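Local coordinates for 3-oxosteroid 1-dehydrogenase (Sterolibacterium denitrificans, PDB 7P18), which probably uses bound FAD to desaturate 3-oxosteroids to their 3-oxo-delta-1 products, passing the electrons to an acceptor, at residues 56-61 and 109-114; 131-136 and 165-170; 232-237 and 250-255. One frame throughout, in Å; residues are numbered along the deposited sequence.

Contact 1 of 3, residues 56-61 and 109-114; sequences PNNSQM and YFPCHR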
loop_
_atom_site.group_PDB
_atom_site.type_symbol
_atom_site.label_atom_id
_atom_site.label_comp_id
_atom_site.label_asym_id
_atom_site.label_seq_id
_atom_site.Cartn_x
_atom_site.Cartn_y
_atom_site.Cartn_z
ATOM N N PRO A 56 -12.456 -10.020 5.184
ATOM C CA PRO A 56 -13.680 -10.082 5.976
ATOM C C PRO A 56 -13.929 -11.559 6.333
ATOM O O PRO A 56 -13.675 -12.418 5.530
ATOM C CB PRO A 56 -14.753 -9.488 5.072
ATOM C CG PRO A 56 -13.947 -8.692 4.037
ATOM C CD PRO A 56 -12.676 -9.477 3.829
ATOM N N ASN A 57 -14.468 -11.760 7.530
ATOM C CA ASN A 57 -15.009 -13.061 7.992
ATOM C C ASN A 57 -13.883 -14.091 8.010
ATOM O O ASN A 57 -14.156 -15.318 7.755
ATOM C CB ASN A 57 -16.183 -13.506 7.130
ATOM C CG ASN A 57 -17.055 -14.550 7.811
ATOM O OD1 ASN A 57 -17.129 -14.653 9.067
ATOM N ND2 ASN A 57 -17.753 -15.284 6.960
ATOM N N ASN A 58 -12.638 -13.667 8.258
ATOM C CA ASN A 58 -11.530 -14.657 8.378
ATOM C C ASN A 58 -11.783 -15.476 9.662
ATOM O O ASN A 58 -12.432 -14.958 10.630
ATOM C CB ASN A 58 -10.150 -13.999 8.322
ATOM C CG ASN A 58 -9.831 -13.149 9.520
ATOM O OD1 ASN A 58 -9.557 -13.702 10.592
ATOM N ND2 ASN A 58 -9.886 -11.818 9.367
ATOM N N SER A 59 -11.200 -16.685 9.686
ATOM C CA SER A 59 -11.401 -17.739 10.716
ATOM C C SER A 59 -10.826 -17.332 12.078
ATOM O O SER A 59 -11.118 -18.024 13.066
ATOM C CB SER A 59 -10.804 -19.053 10.240
ATOM O OG SER A 59 -9.373 -19.004 10.235
ATOM N N GLN A 60 -9.975 -16.303 12.141
ATOM C CA GLN A 60 -9.175 -15.947 13.332
ATOM C C GLN A 60 -9.788 -14.758 14.053
ATOM O O GLN A 60 -9.237 -14.304 15.073
ATOM C CB GLN A 60 -7.710 -15.751 12.927
ATOM C CG GLN A 60 -7.067 -17.022 12.374
ATOM C CD GLN A 60 -5.692 -16.726 11.821
ATOM O OE1 GLN A 60 -4.787 -16.309 12.567
ATOM N NE2 GLN A 60 -5.570 -16.870 10.518
ATOM N N MET A 61 -10.922 -14.241 13.583
ATOM C CA MET A 61 -11.512 -13.043 14.200
ATOM C C MET A 61 -11.993 -13.315 15.642
ATOM O O MET A 61 -12.563 -14.383 15.885
ATOM C CB MET A 61 -12.639 -12.495 13.321
ATOM C CG MET A 61 -12.113 -11.831 12.066
ATOM S SD MET A 61 -13.418 -11.234 10.969
ATOM C CE MET A 61 -13.879 -9.738 11.825
ATOM N N TYR A 109 -0.304 -15.476 8.617
ATOM C CA TYR A 109 -1.156 -14.274 8.773
ATOM C C TYR A 109 -2.013 -14.427 10.022
ATOM O O TYR A 109 -2.532 -15.538 10.245
ATOM C CB TYR A 109 -2.031 -14.017 7.542
ATOM C CG TYR A 109 -1.329 -13.140 6.530
ATOM C CD1 TYR A 109 -0.450 -13.670 5.598
ATOM C CD2 TYR A 109 -1.473 -11.761 6.577
ATOM C CE1 TYR A 109 0.272 -12.870 4.729
ATOM C CE2 TYR A 109 -0.791 -10.935 5.682
ATOM C CZ TYR A 109 0.099 -11.485 4.781
ATOM O OH TYR A 109 0.796 -10.684 3.910
ATOM N N PHE A 110 -2.208 -13.334 10.743
ATOM C CA PHE A 110 -3.108 -13.265 11.916
ATOM C C PHE A 110 -3.819 -11.916 11.892
ATOM O O PHE A 110 -3.343 -10.966 11.251
ATOM C CB PHE A 110 -2.318 -13.478 13.217
ATOM C CG PHE A 110 -1.299 -12.405 13.507
ATOM C CD1 PHE A 110 -0.058 -12.409 12.883
ATOM C CD2 PHE A 110 -1.581 -11.383 14.378
ATOM C CE1 PHE A 110 0.874 -11.414 13.144
ATOM C CE2 PHE A 110 -0.668 -10.370 14.615
ATOM C CZ PHE A 110 0.569 -10.399 14.024
ATOM N N PRO A 111 -4.959 -11.760 12.590
ATOM C CA PRO A 111 -5.724 -10.517 12.519
ATOM C C PRO A 111 -5.086 -9.372 13.314
ATOM O O PRO A 111 -4.489 -9.625 14.363
ATOM C CB PRO A 111 -7.098 -10.843 13.150
ATOM C CG PRO A 111 -7.134 -12.373 13.142
ATOM C CD PRO A 111 -5.677 -12.789 13.371
ATOM N N CYS A 112 -5.224 -8.151 12.796
ATOM C CA CYS A 112 -5.055 -6.899 13.565
ATOM C C CYS A 112 -6.375 -6.594 14.288
ATOM O O CYS A 112 -7.266 -5.914 13.723
ATOM C CB CYS A 112 -4.605 -5.771 12.655
ATOM S SG CYS A 112 -3.066 -6.153 11.783
ATOM N N HIS A 113 -6.518 -7.119 15.508
ATOM C CA HIS A 113 -7.809 -7.227 16.230
ATOM C C HIS A 113 -8.427 -5.851 16.476
ATOM O O HIS A 113 -9.689 -5.751 16.545
ATOM C CB HIS A 113 -7.634 -8.009 17.554
ATOM C CG HIS A 113 -7.137 -9.396 17.334
ATOM N ND1 HIS A 113 -7.935 -10.374 16.764
ATOM C CD2 HIS A 113 -5.957 -9.986 17.622
ATOM C CE1 HIS A 113 -7.268 -11.492 16.667
ATOM N NE2 HIS A 113 -6.034 -11.281 17.179
ATOM N N ARG A 114 -7.598 -4.825 16.624
ATOM C CA ARG A 114 -8.097 -3.470 17.004
ATOM C C ARG A 114 -8.119 -2.509 15.810
ATOM O O ARG A 114 -8.445 -1.310 16.015
ATOM C CB ARG A 114 -7.215 -2.904 18.124
ATOM C CG ARG A 114 -7.206 -3.739 19.393
ATOM C CD ARG A 114 -6.068 -3.297 20.311
ATOM N NE ARG A 114 -6.235 -1.899 20.671
ATOM C CZ ARG A 114 -5.268 -1.094 21.083
ATOM N NH1 ARG A 114 -4.033 -1.543 21.256
ATOM N NH2 ARG A 114 -5.565 0.168 21.349
#
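Gln60 reaches across to Tyr109 with both ends of its amide near one carbonyl oxygen, and the bond it makes there is weak. NE2 donates to Tyr109 O at 3.3 Å, with an N-H...O angle of 147°. The amide oxygen OE1 lies as near to the same Tyr109 O without bonding, since both are acceptors. With CG beside the backbone N (chi1 -63°) and the chain extended beyond it, the amide arrives at Tyr109 O. The firmer part of the contact is apolar. Gln60 CB sits 3.4 Å from Pro111 CG, and the proline CD is close by. Gln60 O also lies at the edge of the His113 ring, in its plane, 3.8 Å from CE1.

Behind Gln60 is an Asx turn. Gln60 N donates to Asn58 OD1 at 3.1 Å, in the carbonyl plane and on a lone pair. Asn58 ND2 is held by Ile55 O and Gly129 O. An alanine in place of Asn58 would probably leave Gln60 N without this acceptor and the two carbonyls without their donor, making the turn less fixed. The loop after strand 53-54 thus rests on strand 109-111 mainly through carbon packing, while the Asx turn and the bonds of Asn58 ND2 probably set its shape.

Contact 2 of 3, residues 131-136 and 165-170; sequences TMEPML and TATEAH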
loop_
_atom_site.group_PDB
_atom_site.type_symbol
_atom_site.label_atom_id
_atom_site.label_comp_id
_atom_site.label_asym_id
_atom_site.label_seq_id
_atom_site.Cartn_x
_atom_site.Cartn_y
_atom_site.Cartn_z
ATOM N N THR A 131 -8.699 -6.758 8.872
ATOM C CA THR A 131 -7.272 -6.555 8.533
ATOM C C THR A 131 -6.441 -7.664 9.198
ATOM O O THR A 131 -6.643 -7.896 10.388
ATOM C CB THR A 131 -6.794 -5.167 8.952
ATOM O OG1 THR A 131 -7.497 -4.157 8.225
ATOM C CG2 THR A 131 -5.304 -5.035 8.741
ATOM N N MET A 132 -5.555 -8.281 8.428
ATOM C CA MET A 132 -4.601 -9.321 8.866
ATOM C C MET A 132 -3.190 -8.931 8.423
ATOM O O MET A 132 -3.034 -8.242 7.361
ATOM C CB MET A 132 -4.959 -10.694 8.305
ATOM C CG MET A 132 -6.427 -11.127 8.512
ATOM S SD MET A 132 -6.721 -12.813 7.901
ATOM C CE MET A 132 -6.120 -13.770 9.287
ATOM N N GLU A 133 -2.197 -9.375 9.198
ATOM C CA GLU A 133 -0.777 -9.091 8.881
ATOM C C GLU A 133 0.086 -10.325 9.132
ATOM O O GLU A 133 -0.346 -11.301 9.781
ATOM C CB GLU A 133 -0.326 -7.893 9.695
ATOM C CG GLU A 133 -0.035 -8.212 11.170
ATOM C CD GLU A 133 0.795 -7.129 11.828
ATOM O OE1 GLU A 133 1.730 -6.571 11.132
ATOM O OE2 GLU A 133 0.460 -6.788 12.991
ATOM N N PRO A 134 1.317 -10.319 8.581
ATOM C CA PRO A 134 2.247 -11.430 8.744
ATOM C C PRO A 134 2.961 -11.463 10.099
ATOM O O PRO A 134 3.253 -10.400 10.676
ATOM C CB PRO A 134 3.333 -11.198 7.694
ATOM C CG PRO A 134 2.864 -10.010 6.868
ATOM C CD PRO A 134 1.830 -9.280 7.675
ATOM N N MET A 135 3.187 -12.666 10.618
ATOM C CA MET A 135 4.188 -12.884 11.693
ATOM C C MET A 135 5.583 -12.560 11.122
ATOM O O MET A 135 5.802 -12.704 9.882
ATOM C CB MET A 135 4.148 -14.343 12.151
ATOM C CG MET A 135 2.825 -14.721 12.794
ATOM S SD MET A 135 2.936 -16.386 13.543
ATOM C CE MET A 135 3.904 -15.973 15.001
ATOM N N LEU A 136 6.499 -12.112 11.972
ATOM C CA LEU A 136 7.928 -11.946 11.566
ATOM C C LEU A 136 8.399 -13.232 10.882
ATOM O O LEU A 136 8.057 -14.349 11.332
ATOM C CB LEU A 136 8.785 -11.604 12.788
ATOM C CG LEU A 136 8.494 -10.294 13.511
ATOM C CD1 LEU A 136 9.490 -10.101 14.655
ATOM C CD2 LEU A 136 8.563 -9.093 12.585
ATOM N N THR A 165 6.074 -6.072 13.673
ATOM C CA THR A 165 4.696 -6.206 13.152
ATOM C C THR A 165 4.003 -4.885 13.410
ATOM O O THR A 165 4.467 -4.131 14.293
ATOM C CB THR A 165 3.946 -7.347 13.846
ATOM O OG1 THR A 165 3.833 -7.023 15.238
ATOM C CG2 THR A 165 4.657 -8.667 13.661
ATOM N N ALA A 166 2.944 -4.596 12.672
ATOM C CA ALA A 166 2.077 -3.417 12.904
ATOM C C ALA A 166 1.484 -3.517 14.310
ATOM O O ALA A 166 1.375 -2.483 14.987
ATOM C CB ALA A 166 0.998 -3.306 11.862
ATOM N N THR A 167 1.138 -4.728 14.741
ATOM C CA THR A 167 0.595 -4.958 16.105
ATOM C C THR A 167 1.638 -4.497 17.143
ATOM O O THR A 167 1.290 -3.627 17.959
ATOM C CB THR A 167 0.215 -6.428 16.303
ATOM O OG1 THR A 167 -0.713 -6.764 15.258
ATOM C CG2 THR A 167 -0.381 -6.672 17.675
ATOM N N GLU A 168 2.850 -5.056 17.082
ATOM C CA GLU A 168 3.992 -4.741 17.996
ATOM C C GLU A 168 4.248 -3.242 17.938
ATOM O O GLU A 168 4.382 -2.626 18.999
ATOM C CB GLU A 168 5.287 -5.445 17.597
ATOM C CG GLU A 168 5.425 -6.871 18.064
ATOM C CD GLU A 168 6.575 -7.540 17.368
ATOM O OE1 GLU A 168 7.128 -6.892 16.461
ATOM O OE2 GLU A 168 6.891 -8.717 17.697
ATOM N N ALA A 169 4.300 -2.678 16.735
ATOM C CA ALA A 169 4.494 -1.230 16.505
ATOM C C ALA A 169 3.414 -0.455 17.249
ATOM O O ALA A 169 3.795 0.213 18.200
ATOM C CB ALA A 169 4.487 -0.889 15.026
ATOM N N HIS A 170 2.143 -0.561 16.817
ATOM C CA HIS A 170 1.019 0.397 17.035
ATOM C C HIS A 170 1.065 0.983 18.453
ATOM O O HIS A 170 0.777 2.180 18.617
ATOM C CB HIS A 170 -0.345 -0.265 16.755
ATOM C CG HIS A 170 -1.495 0.520 17.266
ATOM N ND1 HIS A 170 -2.108 0.211 18.459
ATOM C CD2 HIS A 170 -2.145 1.586 16.784
ATOM C CE1 HIS A 170 -3.066 1.067 18.703
ATOM N NE2 HIS A 170 -3.090 1.933 17.701
#
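Glu133 grips the start of helix 166-174 with both carboxylate oxygens. OE1 accepts from Ala166 N at 2.8 Å, on its syn lone pair. OE2 takes two donors. Thr167 N comes to its syn lone pair, also at 2.8 Å, while the Thr167 hydroxyl OG1 donates to it from 2.6 Å, nearly along the C-O axis. Three bonds therefore fix the carboxylate at the helix N-terminus. The positive end of the helix dipole and the backbone N-H groups would probably stabilise the negative charge of the carboxylate. Ala166 CB also lies 3.4 Å from Glu133 OE1.

Beside Glu133, the side chains of Leu136 and Thr165 cross at about a right angle. Leu136 CD2 is 4.1 Å from Thr165 CG2. Thr165 CG2 also lies against Pro134 O.

The next shell is the helix start itself. Thr165 is the N-cap and forms a capping box with Glu168. Its OG1 lies between its backbone N and carbonyl carbon (chi1 63°) and accepts from Glu168 N at 2.9 Å. In return, Thr165 N donates to Glu168 OE1 at 3.1 Å, from above the carboxylate plane. The capping box is likely to steady the first turn, which presents Ala166 N and Thr167 N to Glu133.

Ala166 also lines the pocket of the bound steroid androsta-1,4-diene-3,17-dione. Strand 131-138 lies between strands 53-54 and 109-111 at this point, Met132 bonding to Val53 and Glu133 to Phe110 through the backbone. Helix 179-191 adds Arg189 against Leu136 and Gln182 against Glu168.

Contact 3 of 3, residues 232-237 and 250-255; sequences PFESLI and VVKRNG. With FAD (flavin-adenine dinucleotide), chain C.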
loop_
_atom_site.group_PDB
_atom_site.type_symbol
_atom_site.label_atom_id
_atom_site.label_comp_id
_atom_site.label_asym_id
_atom_site.label_seq_id
_atom_site.Cartn_x
_atom_site.Cartn_y
_atom_site.Cartn_z
ATOM N N PRO A 232 12.331 -8.473 -18.071
ATOM C CA PRO A 232 11.090 -7.753 -18.309
ATOM C C PRO A 232 10.230 -8.365 -19.420
ATOM O O PRO A 232 10.734 -8.665 -20.512
ATOM C CB PRO A 232 11.540 -6.351 -18.740
ATOM C CG PRO A 232 12.948 -6.556 -19.270
ATOM C CD PRO A 232 13.517 -7.680 -18.450
ATOM N N PHE A 233 8.936 -8.496 -19.137
ATOM C CA PHE A 233 7.897 -8.629 -20.170
ATOM C C PHE A 233 8.006 -7.467 -21.143
ATOM O O PHE A 233 8.149 -6.300 -20.702
ATOM C CB PHE A 233 6.515 -8.696 -19.507
ATOM C CG PHE A 233 5.376 -8.500 -20.459
ATOM C CD1 PHE A 233 4.983 -7.227 -20.812
ATOM C CD2 PHE A 233 4.662 -9.590 -20.952
ATOM C CE1 PHE A 233 3.919 -7.037 -21.668
ATOM C CE2 PHE A 233 3.589 -9.389 -21.797
ATOM C CZ PHE A 233 3.230 -8.122 -22.161
ATOM N N GLU A 234 7.833 -7.761 -22.433
ATOM C CA GLU A 234 7.694 -6.756 -23.508
ATOM C C GLU A 234 6.360 -6.838 -24.234
ATOM O O GLU A 234 5.823 -5.792 -24.591
ATOM C CB GLU A 234 8.716 -7.029 -24.618
ATOM C CG GLU A 234 10.130 -6.745 -24.245
ATOM C CD GLU A 234 11.048 -6.603 -25.452
ATOM O OE1 GLU A 234 10.607 -6.860 -26.646
ATOM O OE2 GLU A 234 12.195 -6.225 -25.185
ATOM N N SER A 235 5.876 -8.034 -24.553
ATOM C CA SER A 235 4.661 -8.146 -25.392
ATOM C C SER A 235 3.989 -9.512 -25.214
ATOM O O SER A 235 4.580 -10.439 -24.693
ATOM C CB SER A 235 4.990 -7.848 -26.839
ATOM O OG SER A 235 5.886 -8.825 -27.329
ATOM N N LEU A 236 2.750 -9.594 -25.645
ATOM C CA LEU A 236 1.948 -10.838 -25.604
ATOM C C LEU A 236 2.113 -11.572 -26.947
ATOM O O LEU A 236 2.210 -10.893 -27.989
ATOM C CB LEU A 236 0.488 -10.424 -25.382
ATOM C CG LEU A 236 0.163 -9.856 -23.994
ATOM C CD1 LEU A 236 -1.204 -9.171 -23.979
ATOM C CD2 LEU A 236 0.221 -10.941 -22.972
ATOM N N ILE A 237 2.137 -12.895 -26.910
ATOM C CA ILE A 237 2.000 -13.758 -28.124
ATOM C C ILE A 237 0.522 -14.173 -28.223
ATOM O O ILE A 237 -0.032 -14.629 -27.231
ATOM C CB ILE A 237 2.976 -14.947 -28.043
ATOM C CG1 ILE A 237 4.416 -14.430 -27.893
ATOM C CG2 ILE A 237 2.805 -15.872 -29.242
ATOM C CD1 ILE A 237 5.439 -15.478 -27.535
ATOM N N VAL A 250 6.693 -12.389 -25.002
ATOM C CA VAL A 250 8.117 -12.047 -25.306
ATOM C C VAL A 250 8.701 -11.324 -24.091
ATOM O O VAL A 250 8.088 -10.330 -23.638
ATOM C CB VAL A 250 8.214 -11.148 -26.546
ATOM C CG1 VAL A 250 9.676 -10.886 -26.902
ATOM C CG2 VAL A 250 7.426 -11.732 -27.728
ATOM N N VAL A 251 9.850 -11.788 -23.618
ATOM C CA VAL A 251 10.680 -11.084 -22.610
ATOM C C VAL A 251 12.035 -10.702 -23.224
ATOM O O VAL A 251 12.376 -11.164 -24.334
ATOM C CB VAL A 251 10.882 -11.933 -21.349
ATOM C CG1 VAL A 251 9.535 -12.236 -20.692
ATOM C CG2 VAL A 251 11.681 -13.215 -21.636
ATOM N N LYS A 252 12.750 -9.845 -22.512
ATOM C CA LYS A 252 14.175 -9.495 -22.758
ATOM C C LYS A 252 14.981 -10.171 -21.654
ATOM O O LYS A 252 14.827 -9.799 -20.501
ATOM C CB LYS A 252 14.316 -7.977 -22.806
ATOM C CG LYS A 252 15.625 -7.464 -23.377
ATOM C CD LYS A 252 15.796 -5.955 -23.241
ATOM C CE LYS A 252 17.198 -5.556 -22.818
ATOM N NZ LYS A 252 17.576 -4.255 -23.411
ATOM N N ARG A 253 15.739 -11.211 -21.998
ATOM C CA ARG A 253 16.424 -12.127 -21.047
ATOM C C ARG A 253 17.898 -12.192 -21.445
ATOM O O ARG A 253 18.165 -12.522 -22.614
ATOM C CB ARG A 253 15.750 -13.499 -21.115
ATOM C CG ARG A 253 16.515 -14.645 -20.477
ATOM C CD ARG A 253 16.582 -14.551 -18.986
ATOM N NE ARG A 253 16.742 -15.849 -18.367
ATOM C CZ ARG A 253 16.959 -16.033 -17.072
ATOM N NH1 ARG A 253 17.033 -14.990 -16.267
ATOM N NH2 ARG A 253 17.128 -17.252 -16.585
ATOM N N ASN A 254 18.815 -11.871 -20.526
ATOM C CA ASN A 254 20.266 -11.753 -20.838
ATOM C C ASN A 254 20.443 -10.785 -22.013
ATOM O O ASN A 254 21.342 -11.016 -22.830
ATOM C CB ASN A 254 20.905 -13.112 -21.161
ATOM C CG ASN A 254 20.817 -14.082 -20.001
ATOM O OD1 ASN A 254 20.315 -15.198 -20.143
ATOM N ND2 ASN A 254 21.273 -13.649 -18.838
ATOM N N GLY A 255 19.592 -9.763 -22.102
ATOM C CA GLY A 255 19.832 -8.582 -22.950
ATOM C C GLY A 255 19.207 -8.666 -24.327
ATOM O O GLY A 255 19.459 -7.736 -25.088
HETATM P PA FAD C . 3.974 -4.799 -7.054
HETATM O O1A FAD C . 3.970 -5.291 -5.652
HETATM O O2A FAD C . 4.658 -3.467 -7.206
HETATM O O5B FAD C . 4.685 -5.904 -7.939
HETATM C C5B FAD C . 4.802 -5.684 -9.370
HETATM C C4B FAD C . 6.104 -6.269 -9.825
HETATM O O4B FAD C . 6.090 -6.372 -11.275
HETATM C C3B FAD C . 7.366 -5.457 -9.462
HETATM O O3B FAD C . 8.350 -6.283 -8.849
HETATM C C2B FAD C . 7.824 -4.891 -10.809
HETATM O O2B FAD C . 9.211 -4.580 -10.837
HETATM C C1B FAD C . 7.335 -5.965 -11.780
HETATM N N9A FAD C . 7.187 -5.519 -13.166
HETATM C C8A FAD C . 6.817 -4.293 -13.641
HETATM N N7A FAD C . 6.889 -4.214 -14.967
HETATM C C5A FAD C . 7.284 -5.484 -15.370
HETATM C C6A FAD C . 7.529 -6.051 -16.639
HETATM N N6A FAD C . 7.473 -5.373 -17.792
HETATM N N1A FAD C . 7.911 -7.346 -16.674
HETATM C C2A FAD C . 8.012 -8.013 -15.521
HETATM N N3A FAD C . 7.881 -7.569 -14.267
HETATM C C4A FAD C . 7.481 -6.284 -14.269
HETATM N N1 FAD C . -1.454 -2.116 0.375
HETATM C C2 FAD C . -2.133 -2.953 1.193
HETATM O O2 FAD C . -3.172 -3.519 0.806
HETATM N N3 FAD C . -1.703 -3.230 2.428
HETATM C C4 FAD C . -0.719 -2.487 3.049
HETATM O O4 FAD C . -0.302 -2.865 4.138
HETATM C C4X FAD C . 0.010 -1.567 2.248
HETATM N N5 FAD C . 0.988 -0.862 2.793
HETATM C C5X FAD C . 1.718 -0.041 1.966
HETATM C C6 FAD C . 2.830 0.652 2.501
HETATM C C7 FAD C . 3.685 1.386 1.690
HETATM C C7M FAD C . 4.888 2.095 2.278
HETATM C C8 FAD C . 3.469 1.393 0.301
HETATM C C8M FAD C . 4.403 2.163 -0.615
HETATM C C9 FAD C . 2.341 0.791 -0.221
HETATM C C9A FAD C . 1.474 0.019 0.577
HETATM N N10 FAD C . 0.332 -0.621 0.070
HETATM C C10 FAD C . -0.422 -1.460 0.880
HETATM C "C1'" FAD C . 0.060 -0.639 -1.371
HETATM C "C2'" FAD C . 0.625 -1.936 -1.990
HETATM O "O2'" FAD C . 2.006 -2.132 -1.688
HETATM C "C3'" FAD C . 0.427 -2.008 -3.513
HETATM O "O3'" FAD C . -0.845 -1.487 -3.907
HETATM C "C4'" FAD C . 0.628 -3.423 -4.015
HETATM O "O4'" FAD C . 1.897 -3.870 -3.559
HETATM C "C5'" FAD C . 0.537 -3.565 -5.519
HETATM O "O5'" FAD C . 0.857 -4.938 -5.811
HETATM P P FAD C . 1.109 -5.398 -7.312
HETATM O O1P FAD C . 1.427 -6.824 -7.163
HETATM O O2P FAD C . 0.085 -4.914 -8.237
HETATM O O3P FAD C . 2.501 -4.629 -7.700
#
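This is an antiparallel beta hairpin contact with a classic beta bulge. It joins strands 233-239 and 245-253 at one side of a four-stranded mixed sheet, beside the adenine of FAD. The two short strand axes approach to 4.6 Å and run at 158° to each other.

The bulge is built on Val250. Its carbonyl oxygen faces both Glu234 and Ser235. Glu234 N donates to Val250 O at 2.8 Å, in the carbonyl plane. Ser235 N donates to the same oxygen, but this bond is weak. Val250 N returns a bond to Ser235 O at 2.9 Å. Before the bulge, Phe233 and Val251 form a non-hydrogen-bonded pair, and Lys252 N donates to Pro232 O at 3.1 Å. Val251 CA also makes a CA-H...O contact with that oxygen.

Side chains also meet across the strands. Ser235 OG stands between its backbone N and carbonyl carbon (chi1 64°), and meets Val250 CG2 at 3.3 Å. Ile237 crosses Val250 at about a right angle, CG1 against that same methyl. Glu234 OE2 lies 3.6 Å from Lys252 CB and touches the aliphatic part of the lysine. The two charged ends are not in contact.

Phe233 gives the hairpin its role in cofactor binding. Its CB is directed away from residues 250-255. The side chain packs on Thr303 and Ala306 of helix 302-309 and also touches Ile249. The phenyl ring carries Ser235 N above its centre. The backbone of Phe233 reads the adenine edge that carries N1A and N6A: Phe233 N donates to FAD N1A at 2.9 Å, and FAD N6A donates to Phe233 O at 3.1 Å, with an N-H...O angle of 165°.

Contacts 1 and 2 are neighbours, with centres about 11 Å apart. One segment of each belongs to the same antiparallel sheet, where strands 109-111 and 131-138 pair directly. Contact 3 lies apart, its centre about 40 Å from contact 1 and 37 Å from contact 2, and farthest of the three from the middle of the chain. Each contact is partly buried, with contact 2 nearest the centre. The chemistry differs with place. Contact 1 lays a loop on a strand by packing and one weak bond. Contact 2 joins strand to helix through a buried carboxylate beside the steroid pocket. Contact 3 joins strand to strand by backbone bonds and meets the adenine end of FAD.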